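Local coordinates for N-terminal acetyltransferase-like protein (Chaetomium thermophilum, PDB 5NNP), which probably serves as the TPR-type helical-repeat auxiliary subunit of an N-terminal acetyltransferase complex of the NatA kind, at residues K697-I702 against P707-Q712; L691-L696 against A737-V742; V682-K687 against A714-I719; D562-Y567 against Q676-E681; R126-Y131 against W546-R551. One frame throughout, in Å; residues are numbered along the deposited sequence.

Interaction 1: K697-I702 against P707-Q712; sequences KAASAI and PKVLEQ. Unlike the reference sequence in segment 707-712: Lys708 (reference Asn).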
# COMPACT_ATOMS: atom_id res chain seq x y z
N LYS A 697 7.62 22.30 -19.13
CA LYS A 697 8.90 21.63 -19.44
C LYS A 697 8.89 20.16 -19.00
O LYS A 697 9.53 19.33 -19.63
CB LYS A 697 10.08 22.36 -18.79
CG LYS A 697 10.32 23.77 -19.32
CD LYS A 697 11.74 24.29 -19.04
CE LYS A 697 12.76 23.57 -19.90
NZ LYS A 697 14.14 24.04 -19.64
N ALA A 698 8.19 19.85 -17.92
CA ALA A 698 8.07 18.45 -17.47
C ALA A 698 7.22 17.63 -18.45
O ALA A 698 7.65 16.59 -18.96
CB ALA A 698 7.48 18.38 -16.06
N ALA A 699 6.01 18.10 -18.69
CA ALA A 699 5.08 17.45 -19.60
C ALA A 699 5.71 17.26 -20.98
O ALA A 699 5.50 16.24 -21.64
CB ALA A 699 3.80 18.25 -19.70
N SER A 700 6.48 18.24 -21.42
CA SER A 700 7.06 18.18 -22.76
C SER A 700 8.21 17.17 -22.78
O SER A 700 8.48 16.54 -23.80
CB SER A 700 7.55 19.55 -23.22
OG SER A 700 8.14 19.46 -24.51
N ALA A 701 8.87 17.01 -21.64
CA ALA A 701 9.96 16.05 -21.56
C ALA A 701 9.39 14.64 -21.62
O ALA A 701 10.07 13.71 -22.03
CB ALA A 701 10.76 16.26 -20.31
N ILE A 702 8.13 14.49 -21.22
CA ILE A 702 7.47 13.18 -21.26
C ILE A 702 6.89 12.86 -22.65
O ILE A 702 7.06 11.75 -23.15
CB ILE A 702 6.35 13.09 -20.22
CG1 ILE A 702 6.88 13.51 -18.84
CG2 ILE A 702 5.76 11.69 -20.18
CD1 ILE A 702 5.84 13.44 -17.71
N PRO A 707 -0.66 16.71 -27.81
CA PRO A 707 -1.47 17.82 -28.31
C PRO A 707 -1.69 18.92 -27.28
O PRO A 707 -1.69 20.10 -27.63
CB PRO A 707 -2.80 17.15 -28.67
CG PRO A 707 -2.46 15.71 -28.87
CD PRO A 707 -1.37 15.42 -27.89
N LYS A 708 -1.85 18.54 -26.01
CA LYS A 708 -2.10 19.51 -24.95
C LYS A 708 -0.85 20.33 -24.64
O LYS A 708 -0.95 21.54 -24.43
CB LYS A 708 -2.61 18.81 -23.68
CG LYS A 708 -4.05 19.17 -23.29
CD LYS A 708 -4.24 20.67 -23.08
CE LYS A 708 -5.65 21.01 -22.63
NZ LYS A 708 -5.96 22.47 -22.73
N VAL A 709 0.31 19.68 -24.60
CA VAL A 709 1.54 20.39 -24.25
C VAL A 709 1.88 21.37 -25.38
O VAL A 709 2.51 22.40 -25.15
CB VAL A 709 2.74 19.43 -23.99
CG1 VAL A 709 2.38 18.36 -22.97
CG2 VAL A 709 3.21 18.79 -25.27
N LEU A 710 1.44 21.05 -26.59
CA LEU A 710 1.66 21.92 -27.73
C LEU A 710 0.77 23.14 -27.64
O LEU A 710 1.19 24.27 -27.90
CB LEU A 710 1.41 21.17 -29.04
CG LEU A 710 2.43 20.08 -29.34
CD1 LEU A 710 2.09 19.36 -30.64
CD2 LEU A 710 3.84 20.68 -29.39
N GLU A 711 -0.48 22.89 -27.26
CA GLU A 711 -1.47 23.94 -27.05
C GLU A 711 -1.07 24.89 -25.91
O GLU A 711 -1.07 26.11 -26.08
CB GLU A 711 -2.83 23.31 -26.75
CG GLU A 711 -3.99 24.26 -26.85
CD GLU A 711 -5.28 23.62 -26.41
OE1 GLU A 711 -5.35 23.14 -25.25
OE2 GLU A 711 -6.23 23.58 -27.23
N GLN A 712 -0.72 24.32 -24.77
CA GLN A 712 -0.29 25.10 -23.62
C GLN A 712 1.01 25.85 -23.91
O GLN A 712 1.21 26.97 -23.43
CB GLN A 712 -0.13 24.21 -22.39
CG GLN A 712 -1.44 23.62 -21.86
CD GLN A 712 -1.24 22.56 -20.80
OE1 GLN A 712 -0.18 21.93 -20.74
NE2 GLN A 712 -2.24 22.36 -19.94
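Ala699 and Val709 form a small, buried apolar contact inside an alpha-hairpin of the TPR-like helical array. Helix 689-702 ends, four residues with no regular structure follow, and helix 707-723 comes back in roughly the opposite direction. The backbones lie close: the CA atoms of Ser700 and Val709 are 6.1 Å apart, a spacing consistent with the small side chains of Ala699 and Ser700 on this face. One branch of the valine does the touching. With chi1 at -52°, Val709 CG1 lies beside its own backbone N and anti to its carbonyl carbon, and this brings it over the methyl of Ala699. No hydrogen bond crosses the pair, so the link rests on van der Waals packing alone. A third helix, 673-685, lies against both arms: Gln676 packs on Ala699, while Gln712 NE2 donates to Glu681 OE2 and to the carbonyl oxygen of Ile677. On the second helix, Lys708 NZ pairs with Glu711 OE1 at 2.7 Å, meeting that oxygen nearly along its C-O axis and tying one turn together. Across the hairpin, Val709 CG1 stands 3.6 Å from Ala699 CB and 4.0 Å from Ala699 O, touching the methyl and the carbonyl of the same residue.

Interaction 2: L691-L696 against A737-V742; sequences LALRCL and AELVGV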
# COMPACT_ATOMS: atom_id res chain seq x y z
N LEU A 691 6.17 28.69 -12.47
CA LEU A 691 5.75 27.34 -12.15
C LEU A 691 5.02 26.71 -13.33
O LEU A 691 5.17 25.53 -13.61
CB LEU A 691 4.85 27.34 -10.91
CG LEU A 691 5.53 27.85 -9.64
CD1 LEU A 691 4.64 27.68 -8.42
CD2 LEU A 691 6.86 27.14 -9.44
N ALA A 692 4.23 27.53 -14.02
CA ALA A 692 3.58 27.10 -15.25
C ALA A 692 4.59 26.51 -16.23
O ALA A 692 4.38 25.42 -16.77
CB ALA A 692 2.83 28.28 -15.89
N LEU A 693 5.69 27.23 -16.44
CA LEU A 693 6.74 26.77 -17.34
C LEU A 693 7.35 25.46 -16.85
O LEU A 693 7.71 24.59 -17.65
CB LEU A 693 7.83 27.83 -17.46
CG LEU A 693 8.97 27.47 -18.40
CD1 LEU A 693 8.44 27.14 -19.78
CD2 LEU A 693 9.96 28.63 -18.47
N ARG A 694 7.47 25.33 -15.54
CA ARG A 694 8.10 24.15 -14.96
C ARG A 694 7.28 22.91 -15.29
O ARG A 694 7.83 21.90 -15.71
CB ARG A 694 8.24 24.33 -13.47
CG ARG A 694 8.84 23.15 -12.74
CD ARG A 694 9.01 23.57 -11.30
NE ARG A 694 9.57 22.54 -10.45
CZ ARG A 694 8.87 21.87 -9.53
NH1 ARG A 694 7.58 22.12 -9.36
NH2 ARG A 694 9.48 20.96 -8.80
N CYS A 695 5.97 23.02 -15.08
CA CYS A 695 5.02 22.00 -15.51
C CYS A 695 5.12 21.71 -16.99
O CYS A 695 5.19 20.55 -17.40
CB CYS A 695 3.59 22.44 -15.19
SG CYS A 695 3.19 22.38 -13.46
N LEU A 696 5.12 22.76 -17.80
CA LEU A 696 5.19 22.61 -19.25
C LEU A 696 6.47 21.87 -19.65
O LEU A 696 6.40 20.90 -20.40
CB LEU A 696 5.12 23.98 -19.93
CG LEU A 696 5.00 24.00 -21.46
CD1 LEU A 696 3.73 23.30 -21.98
CD2 LEU A 696 5.04 25.43 -21.95
N ALA A 737 14.38 32.68 -21.64
CA ALA A 737 15.52 31.82 -21.91
C ALA A 737 15.13 30.34 -21.96
O ALA A 737 15.48 29.62 -22.89
CB ALA A 737 16.62 32.05 -20.88
N GLU A 738 14.40 29.88 -20.94
CA GLU A 738 14.06 28.46 -20.83
C GLU A 738 12.81 28.11 -21.61
O GLU A 738 12.41 26.95 -21.68
CB GLU A 738 13.86 28.09 -19.36
CG GLU A 738 15.13 28.18 -18.54
CD GLU A 738 16.15 27.11 -18.90
OE1 GLU A 738 17.36 27.39 -18.82
OE2 GLU A 738 15.73 25.98 -19.26
N LEU A 739 12.19 29.12 -22.21
CA LEU A 739 11.02 28.90 -23.05
C LEU A 739 11.42 28.46 -24.46
O LEU A 739 10.76 27.61 -25.06
CB LEU A 739 10.17 30.17 -23.11
CG LEU A 739 8.81 30.04 -23.80
CD1 LEU A 739 7.98 28.97 -23.13
CD2 LEU A 739 8.10 31.37 -23.76
N VAL A 740 12.49 29.05 -24.98
CA VAL A 740 13.01 28.72 -26.31
C VAL A 740 13.44 27.26 -26.42
O VAL A 740 13.40 26.68 -27.51
CB VAL A 740 14.21 29.61 -26.68
CG1 VAL A 740 14.71 29.27 -28.07
CG2 VAL A 740 13.84 31.08 -26.57
N GLY A 741 13.85 26.67 -25.30
CA GLY A 741 14.35 25.31 -25.26
C GLY A 741 13.49 24.31 -26.01
O GLY A 741 13.94 23.67 -26.96
N VAL A 742 12.23 24.18 -25.59
CA VAL A 742 11.32 23.22 -26.21
C VAL A 742 9.87 23.69 -26.20
O VAL A 742 9.21 23.74 -25.15
CB VAL A 742 11.41 21.85 -25.51
CG1 VAL A 742 11.36 22.01 -23.99
CG2 VAL A 742 10.30 20.93 -26.02
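Leu693 carries the apolar part of this contact and uses both of its methyls. Its CD1 meets Leu739 CD1 at 3.8 Å, end methyl against end methyl, with the two side chains crossing at a slant; its CD2 rests against Glu738 CB at 4.0 Å, where the chains cross at about a right angle. CG of Leu693 is anti to its backbone N (chi1 -179°), which carries the fork away from helix 689-702 and lets its two methyls divide between neighbouring residues of the other segment. The backbones stay well apart, the CA atoms of Leu693 and Leu739 being 7.4 Å from each other, so side chains alone fill the interval. The polar part is confined to the end of Glu738. Only the base of that side chain serves the packing; the chain bends at chi2 and leads its carboxylate away from segment 691-696, to a salt bridge between OE2 and Lys697 NZ and a hydrogen bond from Gln45 of a neighbouring subunit. Leu716 of helix 707-723 touches Leu693, Leu696 and Leu739 alike. One apolar seam results, in which helix 689-702 packs on both 707-723 and 729-739, which also touch each other, as expected of a TPR-like alpha-solenoid.

Interaction 3: V682-K687 against A714-I719; sequences VYIRKK and AKLRKI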
# COMPACT_ATOMS: atom_id res chain seq x y z
N VAL A 682 -3.54 25.35 -13.75
CA VAL A 682 -3.67 26.00 -12.44
C VAL A 682 -2.76 27.22 -12.28
O VAL A 682 -3.20 28.26 -11.79
CB VAL A 682 -3.37 25.04 -11.29
CG1 VAL A 682 -3.20 25.80 -9.97
CG2 VAL A 682 -4.45 23.97 -11.17
N TYR A 683 -1.50 27.09 -12.70
CA TYR A 683 -0.52 28.17 -12.51
C TYR A 683 -0.67 29.38 -13.44
O TYR A 683 -0.39 30.51 -13.01
CB TYR A 683 0.90 27.62 -12.63
CG TYR A 683 1.30 26.76 -11.46
CD1 TYR A 683 1.08 27.19 -10.16
CD2 TYR A 683 1.90 25.53 -11.65
CE1 TYR A 683 1.46 26.42 -9.08
CE2 TYR A 683 2.27 24.75 -10.58
CZ TYR A 683 2.04 25.20 -9.29
OH TYR A 683 2.41 24.42 -8.23
N ILE A 684 -1.08 29.19 -14.69
CA ILE A 684 -1.29 30.37 -15.54
C ILE A 684 -2.41 31.22 -14.97
O ILE A 684 -2.35 32.46 -14.99
CB ILE A 684 -1.63 30.01 -17.00
CG1 ILE A 684 -2.63 28.86 -17.05
CG2 ILE A 684 -0.38 29.66 -17.77
CD1 ILE A 684 -2.81 28.31 -18.43
N ARG A 685 -3.43 30.56 -14.43
CA ARG A 685 -4.58 31.23 -13.83
C ARG A 685 -4.17 31.94 -12.54
O ARG A 685 -4.68 33.02 -12.21
CB ARG A 685 -5.70 30.22 -13.56
CG ARG A 685 -6.38 29.71 -14.83
CD ARG A 685 -7.38 28.62 -14.52
NE ARG A 685 -8.13 28.14 -15.68
CZ ARG A 685 -7.60 27.47 -16.70
NH1 ARG A 685 -6.29 27.21 -16.74
NH2 ARG A 685 -8.37 27.07 -17.71
N LYS A 686 -3.22 31.33 -11.83
CA LYS A 686 -2.69 31.88 -10.59
C LYS A 686 -1.71 33.01 -10.86
O LYS A 686 -1.21 33.64 -9.93
CB LYS A 686 -2.00 30.76 -9.79
CG LYS A 686 -2.63 30.46 -8.44
CD LYS A 686 -1.82 29.39 -7.69
CE LYS A 686 -1.86 29.66 -6.19
NZ LYS A 686 -0.95 28.76 -5.42
N LYS A 687 -1.44 33.26 -12.14
CA LYS A 687 -0.48 34.27 -12.59
C LYS A 687 0.97 33.95 -12.19
O LYS A 687 1.82 34.84 -12.16
CB LYS A 687 -0.86 35.66 -12.06
CG LYS A 687 -2.28 36.09 -12.38
CD LYS A 687 -2.54 36.07 -13.86
CE LYS A 687 -3.90 36.67 -14.18
NZ LYS A 687 -4.04 38.04 -13.60
N ALA A 714 1.92 27.07 -26.83
CA ALA A 714 1.52 28.21 -27.63
C ALA A 714 0.73 29.23 -26.81
O ALA A 714 0.85 30.43 -27.02
CB ALA A 714 0.70 27.75 -28.83
N LYS A 715 -0.08 28.74 -25.87
CA LYS A 715 -0.90 29.63 -25.05
C LYS A 715 -0.03 30.45 -24.10
O LYS A 715 -0.32 31.61 -23.80
CB LYS A 715 -1.95 28.82 -24.27
CG LYS A 715 -3.03 29.65 -23.58
CD LYS A 715 -4.23 28.77 -23.16
CE LYS A 715 -3.80 27.63 -22.23
NZ LYS A 715 -4.91 26.68 -21.85
N LEU A 716 1.05 29.84 -23.63
CA LEU A 716 1.95 30.49 -22.69
C LEU A 716 2.69 31.65 -23.35
O LEU A 716 2.78 32.74 -22.79
CB LEU A 716 2.96 29.49 -22.13
CG LEU A 716 3.80 29.87 -20.91
CD1 LEU A 716 2.94 29.96 -19.65
CD2 LEU A 716 4.90 28.84 -20.73
N ARG A 717 3.21 31.39 -24.54
CA ARG A 717 4.02 32.38 -25.23
C ARG A 717 3.28 33.71 -25.46
O ARG A 717 3.89 34.77 -25.41
CB ARG A 717 4.52 31.82 -26.55
CG ARG A 717 5.58 30.74 -26.39
CD ARG A 717 6.37 30.60 -27.68
NE ARG A 717 7.70 30.03 -27.46
CZ ARG A 717 7.95 28.72 -27.45
NH1 ARG A 717 6.96 27.85 -27.63
NH2 ARG A 717 9.19 28.29 -27.25
N LYS A 718 1.97 33.64 -25.71
CA LYS A 718 1.17 34.85 -25.86
C LYS A 718 1.13 35.66 -24.56
O LYS A 718 1.31 36.88 -24.57
CB LYS A 718 -0.26 34.50 -26.30
CG LYS A 718 -1.21 35.71 -26.36
CD LYS A 718 -2.63 35.31 -26.71
CE LYS A 718 -3.57 36.51 -26.66
NZ LYS A 718 -3.06 37.64 -27.49
N ILE A 719 0.91 34.97 -23.44
CA ILE A 719 0.81 35.59 -22.13
C ILE A 719 2.11 36.27 -21.74
O ILE A 719 2.12 37.38 -21.22
CB ILE A 719 0.42 34.56 -21.05
CG1 ILE A 719 -0.89 33.86 -21.44
CG2 ILE A 719 0.28 35.21 -19.69
CD1 ILE A 719 -1.97 34.83 -21.92
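Lys715 is the first residue of segment 714-719 to touch segment 682-687, and it does so with its aliphatic part: CE lies 4.0 Å from Ile684 CD1, the two side chains crossing at about a right angle. A bend at chi3 (58°) turns the end of the lysine, and NZ makes a long, weak ion pair with Glu681 OE1. That carboxylate also binds Arg685 NH1, which stands 5.3 Å from Lys715 NZ; the shared anion probably offsets their like charges. Next comes Leu716, whose CD1 meets Ile684 CG2 at 3.8 Å. Ile684 therefore grips two successive residues with different branches: at a chi1 of 43°, CG1 carries CD1 to Lys715 CE while CG2 is left facing Leu716 CD1. One turn on, Ile719 packs on Tyr689 instead. The contact joins helix 673-685 to helix 707-723, with helix 689-702 intervening in sequence and touching both through Tyr683 and Leu716, while helices 554-572 and 654-668 cover the other flanks of segment 682-687.

Interaction 4: D562-Y567 against Q676-E681; sequences DAVNLY and QIAGFE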
# COMPACT_ATOMS: atom_id res chain seq x y z
N ASP A 562 -8.95 14.48 -10.04
CA ASP A 562 -10.36 14.87 -10.14
C ASP A 562 -10.60 16.21 -9.44
O ASP A 562 -11.12 17.14 -10.05
CB ASP A 562 -11.29 13.81 -9.53
CG ASP A 562 -11.27 12.49 -10.28
OD1 ASP A 562 -10.74 12.40 -11.41
OD2 ASP A 562 -11.81 11.51 -9.73
N ALA A 563 -10.23 16.30 -8.16
CA ALA A 563 -10.33 17.56 -7.42
C ALA A 563 -9.75 18.76 -8.19
O ALA A 563 -10.38 19.80 -8.31
CB ALA A 563 -9.62 17.43 -6.05
N VAL A 564 -8.54 18.61 -8.72
CA VAL A 564 -7.86 19.72 -9.37
C VAL A 564 -8.62 20.16 -10.62
O VAL A 564 -8.82 21.35 -10.85
CB VAL A 564 -6.39 19.37 -9.71
CG1 VAL A 564 -5.81 20.35 -10.71
CG2 VAL A 564 -5.54 19.34 -8.43
N ASN A 565 -9.06 19.19 -11.41
CA ASN A 565 -9.90 19.46 -12.57
C ASN A 565 -11.24 20.12 -12.23
O ASN A 565 -11.73 20.98 -12.97
CB ASN A 565 -10.15 18.17 -13.35
CG ASN A 565 -8.96 17.76 -14.19
OD1 ASN A 565 -8.13 18.60 -14.58
ND2 ASN A 565 -8.86 16.47 -14.49
N LEU A 566 -11.84 19.73 -11.10
CA LEU A 566 -13.12 20.29 -10.69
C LEU A 566 -12.98 21.71 -10.15
O LEU A 566 -13.87 22.54 -10.33
CB LEU A 566 -13.79 19.39 -9.65
CG LEU A 566 -15.16 19.80 -9.10
CD1 LEU A 566 -16.14 20.13 -10.23
CD2 LEU A 566 -15.72 18.72 -8.17
N TYR A 567 -11.85 22.00 -9.49
CA TYR A 567 -11.59 23.38 -9.03
C TYR A 567 -11.31 24.31 -10.21
O TYR A 567 -11.74 25.46 -10.23
CB TYR A 567 -10.42 23.42 -8.03
CG TYR A 567 -10.77 23.04 -6.61
CD1 TYR A 567 -11.77 23.71 -5.91
CD2 TYR A 567 -10.09 22.02 -5.95
CE1 TYR A 567 -12.10 23.37 -4.61
CE2 TYR A 567 -10.41 21.67 -4.64
CZ TYR A 567 -11.41 22.36 -3.98
OH TYR A 567 -11.72 22.02 -2.68
N GLN A 676 1.01 17.14 -14.89
CA GLN A 676 1.74 18.30 -15.42
C GLN A 676 0.87 19.24 -16.25
O GLN A 676 0.98 20.47 -16.17
CB GLN A 676 2.93 17.83 -16.25
CG GLN A 676 3.94 17.03 -15.45
CD GLN A 676 4.59 17.88 -14.38
OE1 GLN A 676 4.33 19.08 -14.30
NE2 GLN A 676 5.43 17.26 -13.54
N ILE A 677 -0.01 18.65 -17.05
CA ILE A 677 -0.94 19.42 -17.86
C ILE A 677 -1.91 20.18 -16.95
O ILE A 677 -2.20 21.36 -17.19
CB ILE A 677 -1.73 18.52 -18.82
CG1 ILE A 677 -0.78 17.83 -19.80
CG2 ILE A 677 -2.76 19.33 -19.58
CD1 ILE A 677 -1.42 16.71 -20.60
N ALA A 678 -2.38 19.51 -15.90
CA ALA A 678 -3.31 20.12 -14.96
C ALA A 678 -2.64 21.20 -14.12
O ALA A 678 -3.24 22.24 -13.84
CB ALA A 678 -3.93 19.06 -14.05
N GLY A 679 -1.39 20.95 -13.74
CA GLY A 679 -0.60 21.94 -13.05
C GLY A 679 -0.45 23.21 -13.88
O GLY A 679 -0.60 24.33 -13.37
N PHE A 680 -0.16 23.05 -15.16
CA PHE A 680 0.00 24.20 -16.03
C PHE A 680 -1.25 25.08 -16.03
O PHE A 680 -1.17 26.30 -15.83
CB PHE A 680 0.31 23.75 -17.45
CG PHE A 680 0.52 24.90 -18.40
CD1 PHE A 680 -0.57 25.50 -19.02
CD2 PHE A 680 1.79 25.38 -18.66
CE1 PHE A 680 -0.39 26.56 -19.88
CE2 PHE A 680 1.97 26.44 -19.52
CZ PHE A 680 0.88 27.03 -20.13
N GLU A 681 -2.41 24.45 -16.22
CA GLU A 681 -3.68 25.16 -16.19
C GLU A 681 -3.92 25.94 -14.89
O GLU A 681 -4.43 27.06 -14.92
CB GLU A 681 -4.83 24.18 -16.42
CG GLU A 681 -4.71 23.40 -17.71
CD GLU A 681 -4.73 24.29 -18.92
OE1 GLU A 681 -5.21 25.43 -18.82
OE2 GLU A 681 -4.27 23.83 -19.99
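The backbones come nearest at Asn565 and Ala678, with their CA atoms 7.0 Å apart. Both segments are helical throughout: Leu566 N binds Asp562 O at 2.9 Å in one, and Phe680 N binds Gln676 O at 3.0 Å in the other. The two run in the same general sense, and no hydrogen bond passes between them. The packing is sparse (82 Å² buried in all) and centres on a single methyl. Ala678 CB points at the other helix and meets Val564 CG1 at 4.0 Å; that branch of the valine is anti to the backbone N (chi1 164°), which extends it from helix 554-572 toward the alanine. Nearer the surface, Asn565 bends its amide inward, and OD1 comes within 4.3 Å of Ala678 CB, a loose contact of a polar atom with a methyl and not a bond. Other helices cover further sides of segment 676-681: Gln676 packs on Cys695 of helix 689-702, and Phe680 reaches Leu696 and Leu716. On the far flank of segment 562-567, Leu566 packs into helix 503-523. The single methyl of Ala678 between two helices running in the same general sense is consistent with the layered alpha-alpha packing of a TPR-like solenoid, here joining helix 673-685 to helix 554-572.

Interaction 5: R126-Y131 against W546-R551; sequences RDYAGY and WEDRLR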
# COMPACT_ATOMS: atom_id res chain seq x y z
N ARG A 126 10.73 12.52 9.76
CA ARG A 126 12.00 12.29 9.08
C ARG A 126 13.04 13.38 9.40
O ARG A 126 13.84 13.77 8.55
CB ARG A 126 11.77 12.17 7.56
CG ARG A 126 10.67 11.17 7.16
CD ARG A 126 10.97 9.72 7.58
NE ARG A 126 10.10 8.72 6.94
CZ ARG A 126 9.06 8.11 7.51
NH1 ARG A 126 8.70 8.37 8.76
NH2 ARG A 126 8.37 7.22 6.81
N ASP A 127 13.03 13.83 10.65
CA ASP A 127 14.15 14.62 11.19
C ASP A 127 15.24 13.64 11.62
O ASP A 127 15.36 13.30 12.81
CB ASP A 127 13.66 15.49 12.37
CG ASP A 127 14.76 16.28 13.04
OD1 ASP A 127 15.87 16.42 12.49
OD2 ASP A 127 14.50 16.79 14.14
N TYR A 128 16.03 13.18 10.65
CA TYR A 128 16.98 12.10 10.87
C TYR A 128 18.07 12.43 11.88
O TYR A 128 18.38 11.61 12.77
CB TYR A 128 17.63 11.69 9.55
CG TYR A 128 16.66 11.26 8.48
CD1 TYR A 128 15.90 10.10 8.62
CD2 TYR A 128 16.49 12.02 7.32
CE1 TYR A 128 15.01 9.72 7.64
CE2 TYR A 128 15.60 11.64 6.33
CZ TYR A 128 14.86 10.49 6.50
OH TYR A 128 13.97 10.13 5.52
N ALA A 129 18.67 13.62 11.74
CA ALA A 129 19.74 14.06 12.64
C ALA A 129 19.22 14.15 14.07
O ALA A 129 19.88 13.70 15.01
CB ALA A 129 20.33 15.40 12.20
N GLY A 130 18.02 14.70 14.21
CA GLY A 130 17.36 14.75 15.50
C GLY A 130 17.13 13.37 16.10
O GLY A 130 17.30 13.17 17.29
N TYR A 131 16.77 12.41 15.26
CA TYR A 131 16.36 11.09 15.72
C TYR A 131 17.58 10.34 16.19
O TYR A 131 17.55 9.62 17.19
CB TYR A 131 15.65 10.33 14.58
CG TYR A 131 15.04 9.02 15.00
CD1 TYR A 131 14.19 8.95 16.08
CD2 TYR A 131 15.30 7.85 14.30
CE1 TYR A 131 13.62 7.77 16.47
CE2 TYR A 131 14.73 6.65 14.68
CZ TYR A 131 13.89 6.62 15.77
OH TYR A 131 13.31 5.44 16.19
N TRP A 546 8.32 2.74 2.06
CA TRP A 546 7.04 2.83 1.36
C TRP A 546 6.30 4.10 1.73
O TRP A 546 5.78 4.80 0.87
CB TRP A 546 6.17 1.62 1.66
CG TRP A 546 4.73 1.88 1.39
CD1 TRP A 546 4.16 2.18 0.18
CD2 TRP A 546 3.66 1.85 2.34
NE1 TRP A 546 2.81 2.35 0.33
CE2 TRP A 546 2.48 2.16 1.64
CE3 TRP A 546 3.59 1.59 3.71
CZ2 TRP A 546 1.24 2.22 2.28
CZ3 TRP A 546 2.36 1.65 4.33
CH2 TRP A 546 1.20 1.96 3.62
N GLU A 547 6.26 4.41 3.02
CA GLU A 547 5.61 5.61 3.52
C GLU A 547 6.23 6.91 2.94
O GLU A 547 5.53 7.91 2.72
CB GLU A 547 5.70 5.60 5.06
CG GLU A 547 4.63 6.39 5.79
CD GLU A 547 3.23 5.80 5.65
OE1 GLU A 547 2.85 4.89 6.43
OE2 GLU A 547 2.49 6.28 4.76
N ASP A 548 7.54 6.90 2.70
CA ASP A 548 8.21 8.07 2.14
C ASP A 548 7.67 8.40 0.75
O ASP A 548 7.83 9.52 0.27
CB ASP A 548 9.73 7.85 2.05
CG ASP A 548 10.43 7.90 3.40
OD1 ASP A 548 9.88 8.52 4.35
OD2 ASP A 548 11.54 7.32 3.50
N ARG A 549 7.06 7.42 0.10
CA ARG A 549 6.51 7.65 -1.23
C ARG A 549 5.02 7.37 -1.27
O ARG A 549 4.51 6.94 -2.30
CB ARG A 549 7.20 6.78 -2.27
CG ARG A 549 8.64 7.13 -2.54
CD ARG A 549 9.24 6.05 -3.43
NE ARG A 549 8.84 4.72 -2.96
CZ ARG A 549 8.57 3.68 -3.76
NH1 ARG A 549 8.66 3.80 -5.08
NH2 ARG A 549 8.20 2.51 -3.23
N LEU A 550 4.33 7.64 -0.16
CA LEU A 550 2.96 7.18 0.03
C LEU A 550 2.05 7.56 -1.11
O LEU A 550 1.39 6.71 -1.70
CB LEU A 550 2.38 7.71 1.33
CG LEU A 550 0.91 7.40 1.60
CD1 LEU A 550 0.68 5.90 1.64
CD2 LEU A 550 0.45 8.05 2.91
N ARG A 551 2.03 8.85 -1.41
CA ARG A 551 0.99 9.37 -2.27
C ARG A 551 1.34 9.29 -3.74
O ARG A 551 0.72 9.95 -4.55
CB ARG A 551 0.67 10.81 -1.87
CG ARG A 551 0.02 10.88 -0.52
CD ARG A 551 -0.27 12.28 -0.18
NE ARG A 551 -0.82 12.43 1.16
CZ ARG A 551 -0.08 12.42 2.25
NH1 ARG A 551 1.22 12.20 2.15
NH2 ARG A 551 -0.64 12.61 3.44
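Arg126 and Asp548 make the tight part of this contact, a salt bridge in which one oxygen takes two donors. Arg126 NE reaches Asp548 OD1 at 2.6 Å with an N-H...O angle of 149°; OD1 offers its syn lone pair and sits somewhat out of the guanidinium plane, and NH2 adds a weak, bent bond to the same oxygen at 3.2 Å. The carboxylate and guanidinium planes are 65° apart. Also at the guanidinium edge, NH2 lies 3.6 Å from Glu547 CB, and it donates further to Gln524 OE1 and Val544 O, while NH1 binds Ile123 O. An alanine here would remove all these donors and is likely to leave the carboxylate of Asp548 without its charged mate. On the looser side Tyr128 OH only comes to within 4.2 Å of Asp548 OD2, with no bond, and the carboxylate of Glu547 turns away. The turn is made by Arg126, of positive phi, as C-prime residue of the Schellman motif closing helix 112-124, and by Asp127, whose OD1 N-caps helix 128-141 at Gly130 N. The salt bridge joins this turn to the one after helix 537-547; a short link between consecutive antiparallel helices fits a TPR-like array.

In the fold
Interactions 1 to 4 gather at the C-terminal end of the chain, and most of them touch, though 1 and 3 meet only by adjoining along helix 707-723; interaction 5 lies apart, its centre 27 to 35 Å from theirs. Helix 689-702 serves interactions 1 and 2, helix 707-723 serves 1 and 3, and helix 673-685 serves 3 and 4, so three successive helices are bound to each other and to 554-572 and 729-739. Interactions 1, 2 and 4 are buried, 3 is partly so, and all four cross by aliphatic packing without a hydrogen bond, their charged groups kept at the margins. Interaction 5, partly buried, its segments separated by 414 residues, relies instead on an ion pair.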